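Local coordinates for 190aa long hypothetical protein (Pyrococcus horikoshii, PDB 2DDZ) that is of unknown function but forms a hexamer and belongs to the DUF366 family, probably related to class II tRNA synthetases, at residues E[111-123]-E[147-159]. Numbering follows the deposited sequence.
Sequences DDIYVNGRKLSIS and PGVDAIGLEELGI
Arg-118 bends at chi3 (65°), while Glu-156 sets CG anti to its backbone N (chi1 -177°) and runs extended from there, and the two side chains meet at about a right angle. The grip is end-on and bidentate, the two planes 49° apart. NH1 of Arg-118 reaches OE2 of Glu-156 at 2.7 Å, nearly straight and within the guanidinium plane; NH2 meets OE1 on its syn side at 3.0 Å, in a more bent bond. This two-nitrogen grip holds the guanidinium's rotation. O of Ala-151 is an oblique further acceptor for NH2 (2.9 Å), and CG1 of Ile-152 lies over one face, toward its rim. Next to it along the chain the backbones form a single beta bridge: N of Lys-119 donates to O of Asp-150 (2.8 Å), and N of Ile-152 to O of Lys-119 (3.1 Å). On the buried side, CG2 of Ile-152 rests on CB of Leu-120 (3.8 Å), and Val-115 and Leu-157 meet tip to tip, CG1 to CD2 (3.8 Å). The contact thus straps the loop between strand 131-139 and helix 161-184 across the beta hairpin of strands 112-115 and 118-128, closed by a type I' turn from Val-115 to Arg-118, with Val-115 packing on Ala-106 of strand 106-109.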
# COMPACT_ATOMS: atom_id res chain seq x y z
N ASP E 111 -6.39 13.26 -21.51
CA ASP E 111 -5.16 12.61 -21.94
C ASP E 111 -5.03 12.64 -23.47
O ASP E 111 -4.22 11.93 -24.04
CB ASP E 111 -5.13 11.17 -21.43
CG ASP E 111 -6.20 10.30 -22.06
OD1 ASP E 111 -7.18 10.87 -22.60
OD2 ASP E 111 -6.07 9.06 -22.01
N ASP E 112 -5.85 13.47 -24.12
CA ASP E 112 -5.81 13.58 -25.58
C ASP E 112 -5.27 14.94 -26.02
O ASP E 112 -5.61 15.99 -25.46
CB ASP E 112 -7.19 13.40 -26.20
CG ASP E 112 -7.71 11.98 -26.09
OD1 ASP E 112 -6.91 11.03 -26.20
OD2 ASP E 112 -8.94 11.83 -25.91
N ILE E 113 -4.42 14.90 -27.05
CA ILE E 113 -3.83 16.10 -27.61
C ILE E 113 -4.60 16.51 -28.87
O ILE E 113 -4.83 15.69 -29.77
CB ILE E 113 -2.37 15.84 -27.98
CG1 ILE E 113 -1.57 15.56 -26.69
CG2 ILE E 113 -1.79 17.02 -28.76
CD1 ILE E 113 -0.18 15.10 -26.94
N TYR E 114 -5.00 17.78 -28.92
CA TYR E 114 -5.73 18.31 -30.07
C TYR E 114 -5.06 19.53 -30.68
O TYR E 114 -4.43 20.34 -29.99
CB TYR E 114 -7.17 18.70 -29.68
CG TYR E 114 -8.14 17.55 -29.54
CD1 TYR E 114 -8.13 16.74 -28.41
CD2 TYR E 114 -9.07 17.28 -30.53
CE1 TYR E 114 -9.02 15.68 -28.27
CE2 TYR E 114 -9.97 16.21 -30.41
CZ TYR E 114 -9.93 15.42 -29.28
OH TYR E 114 -10.81 14.37 -29.14
N VAL E 115 -5.20 19.65 -32.00
CA VAL E 115 -4.65 20.77 -32.75
C VAL E 115 -5.73 21.16 -33.75
O VAL E 115 -6.12 20.36 -34.60
CB VAL E 115 -3.36 20.38 -33.51
CG1 VAL E 115 -2.88 21.57 -34.32
CG2 VAL E 115 -2.28 19.93 -32.52
N ASN E 116 -6.23 22.39 -33.62
CA ASN E 116 -7.28 22.86 -34.51
C ASN E 116 -8.45 21.89 -34.52
O ASN E 116 -8.90 21.45 -35.57
CB ASN E 116 -6.76 23.05 -35.94
CG ASN E 116 -5.67 24.10 -36.03
OD1 ASN E 116 -5.75 25.14 -35.38
ND2 ASN E 116 -4.66 23.84 -36.85
N GLY E 117 -8.93 21.55 -33.32
CA GLY E 117 -10.06 20.64 -33.18
C GLY E 117 -9.86 19.22 -33.66
O GLY E 117 -10.81 18.43 -33.63
N ARG E 118 -8.65 18.87 -34.08
CA ARG E 118 -8.35 17.53 -34.58
C ARG E 118 -7.45 16.74 -33.62
O ARG E 118 -6.47 17.27 -33.08
CB ARG E 118 -7.70 17.67 -35.96
CG ARG E 118 -8.59 18.44 -36.94
CD ARG E 118 -7.83 18.86 -38.19
NE ARG E 118 -7.40 17.71 -38.98
CZ ARG E 118 -6.44 17.77 -39.91
NH1 ARG E 118 -5.83 18.92 -40.15
NH2 ARG E 118 -6.10 16.68 -40.58
N LYS E 119 -7.77 15.46 -33.41
CA LYS E 119 -7.00 14.62 -32.48
C LYS E 119 -5.70 14.08 -33.05
O LYS E 119 -5.68 13.39 -34.07
CB LYS E 119 -7.86 13.46 -31.97
CG LYS E 119 -7.30 12.79 -30.70
CD LYS E 119 -8.31 11.87 -30.02
CE LYS E 119 -8.67 10.67 -30.89
NZ LYS E 119 -7.49 9.83 -31.23
N LEU E 120 -4.60 14.38 -32.36
CA LEU E 120 -3.27 13.96 -32.75
C LEU E 120 -2.81 12.66 -32.10
O LEU E 120 -2.03 11.90 -32.69
CB LEU E 120 -2.26 15.06 -32.38
CG LEU E 120 -0.76 14.77 -32.47
CD1 LEU E 120 -0.33 14.72 -33.94
CD2 LEU E 120 0.01 15.88 -31.74
N SER E 121 -3.31 12.39 -30.90
CA SER E 121 -2.86 11.23 -30.13
C SER E 121 -3.87 10.21 -29.61
O SER E 121 -5.08 10.35 -29.78
CB SER E 121 -2.09 11.74 -28.91
OG SER E 121 -2.99 12.43 -28.03
N ILE E 122 -3.33 9.18 -28.98
CA ILE E 122 -4.08 8.13 -28.30
C ILE E 122 -3.20 7.79 -27.11
O ILE E 122 -1.96 7.96 -27.15
CB ILE E 122 -4.31 6.85 -29.14
CG1 ILE E 122 -2.98 6.19 -29.50
CG2 ILE E 122 -5.19 7.18 -30.36
CD1 ILE E 122 -3.14 4.76 -30.00
N SER E 123 -3.81 7.35 -26.02
CA SER E 123 -3.04 7.05 -24.83
C SER E 123 -3.85 6.21 -23.86
O SER E 123 -5.08 6.17 -23.93
CB SER E 123 -2.63 8.36 -24.14
OG SER E 123 -1.80 8.14 -23.01
N PRO E 147 -12.02 6.13 -39.91
CA PRO E 147 -12.81 7.34 -40.09
C PRO E 147 -13.80 7.59 -38.97
O PRO E 147 -14.26 6.67 -38.29
CB PRO E 147 -13.51 7.12 -41.43
CG PRO E 147 -13.68 5.65 -41.46
CD PRO E 147 -12.34 5.15 -40.97
N GLY E 148 -14.11 8.87 -38.79
CA GLY E 148 -15.03 9.30 -37.76
C GLY E 148 -14.48 10.60 -37.17
O GLY E 148 -14.83 11.69 -37.64
N VAL E 149 -13.61 10.46 -36.17
CA VAL E 149 -12.98 11.58 -35.49
C VAL E 149 -11.91 12.18 -36.42
O VAL E 149 -11.15 11.45 -37.07
CB VAL E 149 -12.33 11.12 -34.13
CG1 VAL E 149 -11.07 10.29 -34.39
CG2 VAL E 149 -12.02 12.32 -33.21
N ASP E 150 -11.87 13.51 -36.50
CA ASP E 150 -10.88 14.20 -37.35
C ASP E 150 -9.49 14.09 -36.74
O ASP E 150 -9.22 14.68 -35.69
CB ASP E 150 -11.24 15.68 -37.50
CG ASP E 150 -12.48 15.89 -38.34
OD1 ASP E 150 -12.49 15.46 -39.51
OD2 ASP E 150 -13.45 16.51 -37.83
N ALA E 151 -8.59 13.37 -37.40
CA ALA E 151 -7.23 13.20 -36.90
C ALA E 151 -6.21 14.05 -37.64
O ALA E 151 -6.39 14.41 -38.80
CB ALA E 151 -6.82 11.74 -36.95
N ILE E 152 -5.11 14.35 -36.95
CA ILE E 152 -4.04 15.15 -37.51
C ILE E 152 -2.72 14.44 -37.17
O ILE E 152 -2.61 13.83 -36.10
CB ILE E 152 -4.12 16.60 -36.93
CG1 ILE E 152 -3.23 17.56 -37.73
CG2 ILE E 152 -3.71 16.62 -35.47
CD1 ILE E 152 -1.78 17.35 -37.47
N GLY E 153 -1.76 14.50 -38.08
CA GLY E 153 -0.47 13.85 -37.87
C GLY E 153 0.69 14.83 -37.72
O GLY E 153 0.52 16.03 -37.94
N LEU E 154 1.87 14.33 -37.37
CA LEU E 154 3.04 15.19 -37.19
C LEU E 154 3.51 15.81 -38.50
O LEU E 154 3.95 16.96 -38.54
CB LEU E 154 4.18 14.41 -36.53
CG LEU E 154 4.01 13.99 -35.07
CD1 LEU E 154 5.17 13.08 -34.69
CD2 LEU E 154 3.96 15.21 -34.16
N GLU E 155 3.41 15.05 -39.59
CA GLU E 155 3.83 15.55 -40.90
C GLU E 155 3.07 16.82 -41.28
O GLU E 155 3.68 17.84 -41.57
CB GLU E 155 3.63 14.45 -41.95
CG GLU E 155 4.81 13.48 -42.01
CD GLU E 155 4.54 12.31 -42.92
OE1 GLU E 155 3.69 12.46 -43.83
OE2 GLU E 155 5.18 11.25 -42.72
N GLU E 156 1.74 16.75 -41.27
CA GLU E 156 0.92 17.91 -41.60
C GLU E 156 1.29 19.13 -40.74
O GLU E 156 1.09 20.27 -41.15
CB GLU E 156 -0.57 17.59 -41.42
CG GLU E 156 -1.49 18.74 -41.82
CD GLU E 156 -2.96 18.39 -41.76
OE1 GLU E 156 -3.30 17.20 -41.58
OE2 GLU E 156 -3.79 19.32 -41.89
N LEU E 157 1.83 18.88 -39.55
CA LEU E 157 2.23 19.98 -38.68
C LEU E 157 3.65 20.43 -39.01
O LEU E 157 4.18 21.38 -38.41
CB LEU E 157 2.16 19.55 -37.20
CG LEU E 157 0.81 19.14 -36.61
CD1 LEU E 157 1.03 18.67 -35.19
CD2 LEU E 157 -0.19 20.30 -36.65
N GLY E 158 4.28 19.75 -39.96
CA GLY E 158 5.63 20.10 -40.36
C GLY E 158 6.69 19.74 -39.33
O GLY E 158 7.71 20.42 -39.21
N ILE E 159 6.45 18.67 -38.58
CA ILE E 159 7.41 18.22 -37.58
C ILE E 159 8.04 16.92 -38.07
O ILE E 159 7.36 16.07 -38.64
CB ILE E 159 6.73 17.97 -36.23
CG1 ILE E 159 6.12 19.27 -35.71
CG2 ILE E 159 7.74 17.41 -35.22
CD1 ILE E 159 5.41 19.11 -34.39